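Local coordinates for protein Pyrsv_gp04 (Pyrobaculum spherical virus, PDB 2VXZ) that is of unknown function but probably regulates viral transcription, its winged-helix fold being consistent with DNA binding, at residues A[98-103]-A[129-134]; A[55-60]-A[70-75]; A[141-146]-A[150-155]. One frame throughout, in Å; residues are numbered along the deposited sequence.

Contact 1. Residues A[98-103]-A[129-134]; sequences PRLHDL and SFLNHL
Leu-131 reaches out from helix 125-139 and divides its two methyl groups between Leu-100 and His-101 of helix 97-106. CG beside the backbone N (chi1 -68°), with the chain then extended, carries both methyls across to the other helix. CD2 of Leu-131 turns to Leu-100 and meets Leu-100 CD2 at 3.9 Å, methyl against methyl, the two side chains crossing at a slant. CD1 takes the other branch and sits 3.7 Å from CB of His-101, with the CA of the same residue equally near. Its approach to the imidazole is from the edge, close to the ring plane, so the pair is no CH-pi stack.

Leucine suits position 131 because its forked tip can touch two neighbours at once. Leu-100 meets it with CD2 alone, and suits its own place by also packing on Val-83 of helix 69-89 and on Leu-135. His-101 serves differently: its CB gives a greasy surface to Leu-131, while its ring, swung anti to the backbone N, points on to polar partners. NE2 bonds to the carbonyl of Ile-120 and ND1 to NE of Arg-123. Both nitrogens of a buried ring are thus satisfied, and its rotation is fixed.

Leu-134 reaches the same Val-83. The arrangement is the buried apolar core of a helical domain, in which helices 69-89, 97-106 and 125-139 meet through aliphatic side chains.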
loop_
_atom_site.group_PDB
_atom_site.type_symbol
_atom_site.label_atom_id
_atom_site.label_comp_id
_atom_site.label_asym_id
_atom_site.label_seq_id
_atom_site.Cartn_x
_atom_site.Cartn_y
_atom_site.Cartn_z
ATOM N N PRO A 98 -10.487 -1.343 -10.546
ATOM C CA PRO A 98 -9.856 -0.935 -11.799
ATOM C C PRO A 98 -10.021 0.543 -12.083
ATOM O O PRO A 98 -9.105 1.183 -12.573
ATOM C CB PRO A 98 -10.605 -1.763 -12.849
ATOM C CG PRO A 98 -11.173 -2.893 -12.112
ATOM C CD PRO A 98 -11.533 -2.358 -10.790
ATOM N N ARG A 99 -11.192 1.089 -11.788
ATOM C CA ARG A 99 -11.400 2.528 -12.002
ATOM C C ARG A 99 -10.489 3.376 -11.112
ATOM O O ARG A 99 -9.951 4.395 -11.544
ATOM C CB ARG A 99 -12.864 2.892 -11.811
ATOM C CG ARG A 99 -13.691 2.476 -13.012
ATOM C CD ARG A 99 -15.159 2.760 -12.813
ATOM N NE ARG A 99 -15.481 4.188 -12.732
ATOM C CZ ARG A 99 -16.058 4.908 -13.696
ATOM N NH1 ARG A 99 -16.368 4.376 -14.877
ATOM N NH2 ARG A 99 -16.322 6.189 -13.476
ATOM N N LEU A 100 -10.318 2.945 -9.874
ATOM C CA LEU A 100 -9.435 3.642 -8.956
ATOM C C LEU A 100 -8.001 3.528 -9.435
ATOM O O LEU A 100 -7.266 4.506 -9.423
ATOM C CB LEU A 100 -9.582 3.098 -7.540
ATOM C CG LEU A 100 -8.645 3.714 -6.502
ATOM C CD1 LEU A 100 -8.862 5.225 -6.396
ATOM C CD2 LEU A 100 -8.822 3.026 -5.135
ATOM N N HIS A 101 -7.591 2.330 -9.854
ATOM C CA HIS A 101 -6.248 2.185 -10.410
ATOM C C HIS A 101 -6.027 3.180 -11.549
ATOM O O HIS A 101 -4.992 3.871 -11.604
ATOM C CB HIS A 101 -5.959 0.770 -10.906
ATOM C CG HIS A 101 -4.539 0.578 -11.346
ATOM N ND1 HIS A 101 -4.172 0.437 -12.667
ATOM C CD2 HIS A 101 -3.390 0.541 -10.632
ATOM C CE1 HIS A 101 -2.862 0.300 -12.747
ATOM N NE2 HIS A 101 -2.361 0.368 -11.527
ATOM N N ASP A 102 -7.003 3.262 -12.452
ATOM C CA ASP A 102 -6.876 4.143 -13.597
ATOM C C ASP A 102 -6.779 5.602 -13.156
ATOM O O ASP A 102 -5.962 6.353 -13.699
ATOM C CB ASP A 102 -8.044 3.970 -14.549
ATOM C CG ASP A 102 -7.666 4.239 -15.997
ATOM O OD1 ASP A 102 -6.745 3.578 -16.524
ATOM O OD2 ASP A 102 -8.294 5.112 -16.605
ATOM N N LEU A 103 -7.584 6.011 -12.171
ATOM C CA LEU A 103 -7.506 7.405 -11.699
ATOM C C LEU A 103 -6.153 7.695 -11.039
ATOM O O LEU A 103 -5.601 8.795 -11.188
ATOM C CB LEU A 103 -8.640 7.754 -10.734
ATOM C CG LEU A 103 -10.038 7.819 -11.349
ATOM C CD1 LEU A 103 -11.062 7.910 -10.252
ATOM C CD2 LEU A 103 -10.150 9.016 -12.319
ATOM N N SER A 129 -6.354 -6.218 -5.756
ATOM C CA SER A 129 -6.722 -6.710 -4.432
ATOM C C SER A 129 -6.383 -5.677 -3.350
ATOM O O SER A 129 -7.154 -5.463 -2.410
ATOM C CB SER A 129 -6.003 -8.040 -4.168
ATOM O OG SER A 129 -6.385 -8.607 -2.930
ATOM N N PHE A 130 -5.224 -5.033 -3.493
ATOM C CA PHE A 130 -4.785 -3.987 -2.571
ATOM C C PHE A 130 -5.773 -2.814 -2.602
ATOM O O PHE A 130 -6.234 -2.345 -1.567
ATOM C CB PHE A 130 -3.383 -3.510 -2.962
ATOM C CG PHE A 130 -2.865 -2.361 -2.143
ATOM C CD1 PHE A 130 -2.177 -2.593 -0.959
ATOM C CD2 PHE A 130 -3.037 -1.051 -2.561
ATOM C CE1 PHE A 130 -1.678 -1.537 -0.205
ATOM C CE2 PHE A 130 -2.540 -0.005 -1.825
ATOM C CZ PHE A 130 -1.859 -0.241 -0.639
ATOM N N LEU A 131 -6.073 -2.324 -3.796
ATOM C CA LEU A 131 -7.006 -1.193 -3.944
ATOM C C LEU A 131 -8.451 -1.562 -3.524
ATOM O O LEU A 131 -9.197 -0.718 -3.006
ATOM C CB LEU A 131 -6.975 -0.681 -5.382
ATOM C CG LEU A 131 -5.662 -0.004 -5.795
ATOM C CD1 LEU A 131 -5.705 0.332 -7.263
ATOM C CD2 LEU A 131 -5.383 1.243 -4.976
ATOM N N ASN A 132 -8.837 -2.819 -3.744
ATOM C CA ASN A 132 -10.129 -3.314 -3.276
ATOM C C ASN A 132 -10.206 -3.241 -1.755
ATOM O O ASN A 132 -11.212 -2.833 -1.196
ATOM C CB ASN A 132 -10.351 -4.761 -3.714
ATOM C CG ASN A 132 -11.741 -5.251 -3.407
ATOM O OD1 ASN A 132 -12.715 -4.675 -3.869
ATOM N ND2 ASN A 132 -11.845 -6.345 -2.627
ATOM N N HIS A 133 -9.124 -3.639 -1.089
ATOM C CA HIS A 133 -9.080 -3.596 0.366
ATOM C C HIS A 133 -9.232 -2.159 0.873
ATOM O O HIS A 133 -9.962 -1.900 1.838
ATOM C CB HIS A 133 -7.775 -4.208 0.868
ATOM C CG HIS A 133 -7.733 -4.357 2.352
ATOM N ND1 HIS A 133 -8.360 -5.392 3.014
ATOM C CD2 HIS A 133 -7.167 -3.585 3.303
ATOM C CE1 HIS A 133 -8.161 -5.255 4.310
ATOM N NE2 HIS A 133 -7.448 -4.162 4.514
ATOM N N LEU A 134 -8.557 -1.232 0.200
ATOM C CA LEU A 134 -8.625 0.191 0.531
ATOM C C LEU A 134 -10.047 0.708 0.341
ATOM O O LEU A 134 -10.585 1.439 1.192
ATOM C CB LEU A 134 -7.639 0.980 -0.347
ATOM C CG LEU A 134 -7.501 2.496 -0.126
ATOM C CD1 LEU A 134 -7.198 2.848 1.337
ATOM C CD2 LEU A 134 -6.440 3.100 -1.057
#

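Contact 2. Residues A[55-60]-A[70-75]; sequences TRVAFG and DQYRQL
Val-57 lays its CG1 methyl over one face of the Tyr-72 ring, 3.8 Å from the ring centroid and 20° off the normal, a well-formed CH-pi contact. The methyl is not quite central: it is displaced toward the side of CE1, which it meets at 3.6 Å. It gets there because CG1 stands anti to the backbone N (chi1 -180°), the branch that carries it across to the helix. A branched valine fits an extended strand and still offers a methyl to an aromatic face.

Farther along the same strand, Phe-59 deals with the other end of the tyrosine. The hydroxyl OH of Tyr-72 lies in the plane of the phenyl ring, at its rim, 3.6 Å from CD1 of Phe-59. The tyrosine therefore spans two strand residues, with its ring on Val-57 and its oxygen at Phe-59; its length makes this possible.

In the next shell, Met-69 packs on Val-57, while Phe-59 is held by Leu-64, Met-79 and the rings of Phe-130 and His-133, the last edge to face. On the outer side of the helix, Arg-73 NH1 forms a salt bridge of 2.9 Å with Asp-70 OD1, one turn back. Gln-71 ties the helix start to its surroundings, with OE1 bonded to Leu-67 N and NE2 to Leu-20 O.

Strand 55-59 pairs with strand 62-66 to make the wing hairpin of a winged-helix domain. Helix 69-89 follows strand 62-66 and folds back beside strand 55-59, bringing the hairpin against the start of the long helix.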
loop_
_atom_site.group_PDB
_atom_site.type_symbol
_atom_site.label_atom_id
_atom_site.label_comp_id
_atom_site.label_asym_id
_atom_site.label_seq_id
_atom_site.Cartn_x
_atom_site.Cartn_y
_atom_site.Cartn_z
ATOM N N THR A 55 6.796 -3.172 12.238
ATOM C CA THR A 55 5.572 -3.934 12.402
ATOM C C THR A 55 5.074 -4.328 11.018
ATOM O O THR A 55 5.162 -3.536 10.084
ATOM C CB THR A 55 4.453 -3.086 13.071
ATOM O OG1 THR A 55 4.969 -2.421 14.230
ATOM C CG2 THR A 55 3.292 -3.971 13.468
ATOM N N ARG A 56 4.544 -5.540 10.888
ATOM C CA ARG A 56 3.916 -5.969 9.640
ATOM C C ARG A 56 2.420 -5.884 9.807
ATOM O O ARG A 56 1.870 -6.477 10.722
ATOM C CB ARG A 56 4.292 -7.408 9.292
ATOM C CG ARG A 56 5.744 -7.598 8.951
ATOM C CD ARG A 56 6.046 -9.063 8.660
ATOM N NE ARG A 56 5.634 -9.443 7.311
ATOM C CZ ARG A 56 4.643 -10.278 7.003
ATOM N NH1 ARG A 56 3.901 -10.858 7.936
ATOM N NH2 ARG A 56 4.389 -10.531 5.727
ATOM N N VAL A 57 1.769 -5.136 8.925
ATOM C CA VAL A 57 0.332 -4.995 8.952
ATOM C C VAL A 57 -0.255 -5.599 7.692
ATOM O O VAL A 57 0.107 -5.214 6.575
ATOM C CB VAL A 57 -0.070 -3.518 9.076
ATOM C CG1 VAL A 57 -1.585 -3.376 9.106
ATOM C CG2 VAL A 57 0.547 -2.928 10.328
ATOM N N ALA A 58 -1.153 -6.563 7.873
ATOM C CA ALA A 58 -1.835 -7.191 6.757
ATOM C C ALA A 58 -2.753 -6.168 6.108
ATOM O O ALA A 58 -3.505 -5.477 6.790
ATOM C CB ALA A 58 -2.634 -8.404 7.230
ATOM N N PHE A 59 -2.654 -6.052 4.793
ATOM C CA PHE A 59 -3.477 -5.123 4.040
ATOM C C PHE A 59 -4.015 -5.877 2.838
ATOM O O PHE A 59 -3.543 -5.722 1.709
ATOM C CB PHE A 59 -2.671 -3.892 3.636
ATOM C CG PHE A 59 -3.520 -2.722 3.228
ATOM C CD1 PHE A 59 -3.890 -1.757 4.161
ATOM C CD2 PHE A 59 -3.951 -2.583 1.914
ATOM C CE1 PHE A 59 -4.663 -0.678 3.796
ATOM C CE2 PHE A 59 -4.735 -1.501 1.538
ATOM C CZ PHE A 59 -5.090 -0.545 2.480
ATOM N N GLY A 60 -5.017 -6.705 3.112
ATOM C CA GLY A 60 -5.526 -7.652 2.134
ATOM C C GLY A 60 -4.517 -8.767 1.976
ATOM O O GLY A 60 -4.103 -9.369 2.965
ATOM N N ASP A 70 1.522 4.017 14.536
ATOM C CA ASP A 70 1.287 5.423 14.193
ATOM C C ASP A 70 1.641 5.724 12.741
ATOM O O ASP A 70 0.921 6.459 12.070
ATOM C CB ASP A 70 2.101 6.360 15.076
ATOM C CG ASP A 70 1.436 6.639 16.399
ATOM O OD1 ASP A 70 0.390 6.024 16.716
ATOM O OD2 ASP A 70 1.962 7.507 17.121
ATOM N N GLN A 71 2.758 5.175 12.261
ATOM C CA GLN A 71 3.164 5.418 10.879
ATOM C C GLN A 71 2.147 4.784 9.930
ATOM O O GLN A 71 1.844 5.343 8.862
ATOM C CB GLN A 71 4.562 4.870 10.586
ATOM C CG GLN A 71 5.112 5.374 9.260
ATOM C CD GLN A 71 6.394 4.682 8.838
ATOM O OE1 GLN A 71 6.496 3.454 8.873
ATOM N NE2 GLN A 71 7.377 5.474 8.427
ATOM N N TYR A 72 1.633 3.614 10.318
ATOM C CA TYR A 72 0.586 2.944 9.550
ATOM C C TYR A 72 -0.649 3.815 9.465
ATOM O O TYR A 72 -1.181 4.003 8.387
ATOM C CB TYR A 72 0.225 1.568 10.129
ATOM C CG TYR A 72 -0.988 0.947 9.470
ATOM C CD1 TYR A 72 -0.901 0.405 8.194
ATOM C CD2 TYR A 72 -2.231 0.926 10.110
ATOM C CE1 TYR A 72 -2.004 -0.162 7.572
ATOM C CE2 TYR A 72 -3.349 0.358 9.489
ATOM C CZ TYR A 72 -3.218 -0.184 8.214
ATOM O OH TYR A 72 -4.301 -0.740 7.558
ATOM N N ARG A 73 -1.102 4.345 10.597
ATOM C CA ARG A 73 -2.296 5.184 10.606
ATOM C C ARG A 73 -2.133 6.432 9.742
ATOM O O ARG A 73 -3.074 6.837 9.066
ATOM C CB ARG A 73 -2.699 5.554 12.031
ATOM C CG ARG A 73 -3.193 4.358 12.817
ATOM C CD ARG A 73 -3.560 4.719 14.239
ATOM N NE ARG A 73 -3.580 3.517 15.079
ATOM C CZ ARG A 73 -2.617 3.132 15.915
ATOM N NH1 ARG A 73 -1.522 3.860 16.117
ATOM N NH2 ARG A 73 -2.780 2.004 16.594
ATOM N N GLN A 74 -0.939 7.019 9.743
ATOM C CA GLN A 74 -0.635 8.144 8.856
ATOM C C GLN A 74 -0.740 7.739 7.388
ATOM O O GLN A 74 -1.275 8.495 6.581
ATOM C CB GLN A 74 0.761 8.703 9.146
ATOM C CG GLN A 74 0.821 9.445 10.446
ATOM C CD GLN A 74 2.226 9.845 10.860
ATOM O OE1 GLN A 74 3.223 9.267 10.408
ATOM N NE2 GLN A 74 2.312 10.839 11.745
ATOM N N LEU A 75 -0.223 6.558 7.045
ATOM C CA LEU A 75 -0.313 6.047 5.673
ATOM C C LEU A 75 -1.769 5.872 5.243
ATOM O O LEU A 75 -2.172 6.321 4.165
ATOM C CB LEU A 75 0.424 4.713 5.543
ATOM C CG LEU A 75 0.502 4.129 4.133
ATOM C CD1 LEU A 75 1.714 4.663 3.395
ATOM C CD2 LEU A 75 0.520 2.616 4.190
#

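Contact 3. Residues A[141-146]-A[150-155]; sequences EPYVKT and VYLTAN
Tyr-143 and Val-144 both face Val-150, forming a classic beta bulge at a single antiparallel bridge, Val-144 with Val-150, just before strand 151-152. The pair is hydrogen-bonded in both directions: Val-144 N gives a nearly straight bond (171°) to Val-150 O, and Val-150 N returns one of 3.0 Å to Val-144 O. Tyr-143 N adds a weak, bent bond to the same Val-150 carbonyl.

On the side turned to helix 125-139 the packing is tight: Pro-142 CB stands over one face of the Tyr-151 ring, 3.8 Å from its centroid, in a CH-pi contact to which the rigid proline ring is well suited. The phenol continues inward, its OH bonding to Asn-132 of helix 125-139.

The opposite face is looser. Here the two valines lie side by side, 3.8 Å between CB of Val-144 and CB of Val-150. Tyr-143 starts toward Leu-152, touching its CG through CB, but with CG anti to the backbone N (chi1 180°) its exposed ring leads away. Lys-145 curls back and donates a hydrogen bond from NZ to Pro-142 O, 2.6 Å, in the carbonyl plane. At the edge, water replaces direct contact: one molecule donates to Glu-141 O at 2.6 Å and accepts from Asn-155 ND2 at 2.8 Å.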
loop_
_atom_site.group_PDB
_atom_site.type_symbol
_atom_site.label_atom_id
_atom_site.label_comp_id
_atom_site.label_asym_id
_atom_site.label_seq_id
_atom_site.Cartn_x
_atom_site.Cartn_y
_atom_site.Cartn_z
ATOM N N GLU A 141 -18.753 -2.705 2.600
ATOM C CA GLU A 141 -18.932 -3.812 1.663
ATOM C C GLU A 141 -19.516 -3.332 0.343
ATOM O O GLU A 141 -20.388 -2.469 0.327
ATOM C CB GLU A 141 -19.839 -4.882 2.249
ATOM C CG GLU A 141 -19.303 -5.523 3.497
ATOM C CD GLU A 141 -18.043 -6.297 3.256
ATOM O OE1 GLU A 141 -17.955 -6.992 2.222
ATOM O OE2 GLU A 141 -17.130 -6.203 4.094
ATOM N N PRO A 142 -19.048 -3.905 -0.769
ATOM C CA PRO A 142 -19.482 -3.411 -2.069
ATOM C C PRO A 142 -20.937 -3.719 -2.407
ATOM O O PRO A 142 -21.508 -4.694 -1.906
ATOM C CB PRO A 142 -18.566 -4.149 -3.046
ATOM C CG PRO A 142 -18.197 -5.380 -2.361
ATOM C CD PRO A 142 -18.103 -5.029 -0.901
ATOM N N TYR A 143 -21.513 -2.871 -3.256
ATOM C CA TYR A 143 -22.858 -3.079 -3.781
ATOM C C TYR A 143 -22.888 -4.221 -4.812
ATOM O O TYR A 143 -23.796 -5.059 -4.793
ATOM C CB TYR A 143 -23.354 -1.779 -4.404
ATOM C CG TYR A 143 -24.729 -1.852 -4.996
ATOM C CD1 TYR A 143 -25.820 -2.255 -4.225
ATOM C CD2 TYR A 143 -24.953 -1.466 -6.313
ATOM C CE1 TYR A 143 -27.090 -2.315 -4.774
ATOM C CE2 TYR A 143 -26.207 -1.519 -6.867
ATOM C CZ TYR A 143 -27.280 -1.941 -6.101
ATOM O OH TYR A 143 -28.549 -1.985 -6.647
ATOM N N VAL A 144 -21.896 -4.233 -5.699
ATOM C CA VAL A 144 -21.736 -5.287 -6.691
ATOM C C VAL A 144 -20.510 -6.086 -6.275
ATOM O O VAL A 144 -19.424 -5.532 -6.100
ATOM C CB VAL A 144 -21.568 -4.716 -8.137
ATOM C CG1 VAL A 144 -21.437 -5.830 -9.171
ATOM C CG2 VAL A 144 -22.744 -3.788 -8.491
ATOM N N LYS A 145 -20.694 -7.394 -6.107
ATOM C CA LYS A 145 -19.681 -8.247 -5.490
ATOM C C LYS A 145 -18.927 -9.148 -6.470
ATOM O O LYS A 145 -17.772 -9.502 -6.211
ATOM C CB LYS A 145 -20.331 -9.099 -4.387
ATOM C CG LYS A 145 -20.675 -8.321 -3.100
ATOM C CD LYS A 145 -21.989 -8.801 -2.455
ATOM C CE LYS A 145 -22.083 -8.435 -0.975
ATOM N NZ LYS A 145 -21.687 -7.022 -0.658
ATOM N N THR A 146 -19.558 -9.520 -7.583
ATOM C CA THR A 146 -18.982 -10.522 -8.490
ATOM C C THR A 146 -18.362 -9.899 -9.726
ATOM O O THR A 146 -18.894 -8.935 -10.279
ATOM C CB THR A 146 -20.022 -11.533 -8.955
ATOM O OG1 THR A 146 -20.978 -10.878 -9.798
ATOM C CG2 THR A 146 -20.721 -12.155 -7.761
ATOM N N VAL A 150 -18.037 -3.119 -7.143
ATOM C CA VAL A 150 -18.457 -1.736 -7.266
ATOM C C VAL A 150 -18.969 -1.222 -5.914
ATOM O O VAL A 150 -19.837 -1.829 -5.294
ATOM C CB VAL A 150 -19.536 -1.555 -8.361
ATOM C CG1 VAL A 150 -19.886 -0.090 -8.503
ATOM C CG2 VAL A 150 -19.018 -2.112 -9.699
ATOM N N TYR A 151 -18.394 -0.101 -5.482
ATOM C CA TYR A 151 -18.671 0.538 -4.189
ATOM C C TYR A 151 -19.455 1.813 -4.433
ATOM O O TYR A 151 -19.140 2.551 -5.353
ATOM C CB TYR A 151 -17.340 0.890 -3.486
ATOM C CG TYR A 151 -16.561 -0.341 -3.097
ATOM C CD1 TYR A 151 -16.743 -0.925 -1.852
ATOM C CD2 TYR A 151 -15.707 -0.977 -3.998
ATOM C CE1 TYR A 151 -16.065 -2.103 -1.501
ATOM C CE2 TYR A 151 -15.030 -2.154 -3.653
ATOM C CZ TYR A 151 -15.210 -2.701 -2.396
ATOM O OH TYR A 151 -14.560 -3.875 -2.052
ATOM N N LEU A 152 -20.452 2.071 -3.593
ATOM C CA LEU A 152 -21.231 3.300 -3.660
ATOM C C LEU A 152 -20.526 4.337 -2.810
ATOM O O LEU A 152 -20.311 4.115 -1.615
ATOM C CB LEU A 152 -22.651 3.072 -3.138
ATOM C CG LEU A 152 -23.482 2.039 -3.886
ATOM C CD1 LEU A 152 -24.816 1.803 -3.170
ATOM C CD2 LEU A 152 -23.705 2.486 -5.335
ATOM N N THR A 153 -20.167 5.464 -3.414
ATOM C CA THR A 153 -19.438 6.500 -2.667
ATOM C C THR A 153 -20.327 7.138 -1.590
ATOM O O THR A 153 -19.828 7.589 -0.554
ATOM C CB THR A 153 -18.771 7.543 -3.598
ATOM O OG1 THR A 153 -19.756 8.161 -4.438
ATOM C CG2 THR A 153 -17.666 6.879 -4.452
ATOM N N ALA A 154 -21.653 7.101 -1.781
ATOM C CA ALA A 154 -22.592 7.524 -0.718
ATOM C C ALA A 154 -22.465 6.749 0.604
ATOM O O ALA A 154 -22.957 7.200 1.643
ATOM C CB ALA A 154 -24.029 7.417 -1.230
ATOM N N ASN A 155 -21.854 5.565 0.568
ATOM C CA ASN A 155 -21.688 4.733 1.760
ATOM C C ASN A 155 -20.383 5.008 2.533
ATOM O O ASN A 155 -20.016 4.224 3.417
ATOM C CB ASN A 155 -21.756 3.241 1.386
ATOM C CG ASN A 155 -23.150 2.771 1.069
ATOM O OD1 ASN A 155 -24.116 3.542 1.132
ATOM N ND2 ASN A 155 -23.282 1.480 0.742
HETATM O O HOH W 1 -20.858 0.013 1.004
HETATM O O HOH W 2 -21.215 0.076 -1.783
#

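Contact 1 is fully buried, contacts 2 and 3 only partly so, and contact 3 lies farthest from the chain's centre. Their chemistry follows: aliphatic methyls between helices in contact 1, a methyl and a phenyl around a phenol in contact 2, and backbone bonds, proline on tyrosine and a bridging water in contact 3. Segment 129-134 joins the set. One flank of it meets the wing strand of contact 2, with Phe-130 CE1 3.3 Å from Phe-59 CD2, while Asn-132 receives the tyrosine of contact 3. Contacts 2 and 3 do not touch, their nearest atoms being about 11 Å apart; helix 125-139 stands between winged-helix domain and C-terminal strand.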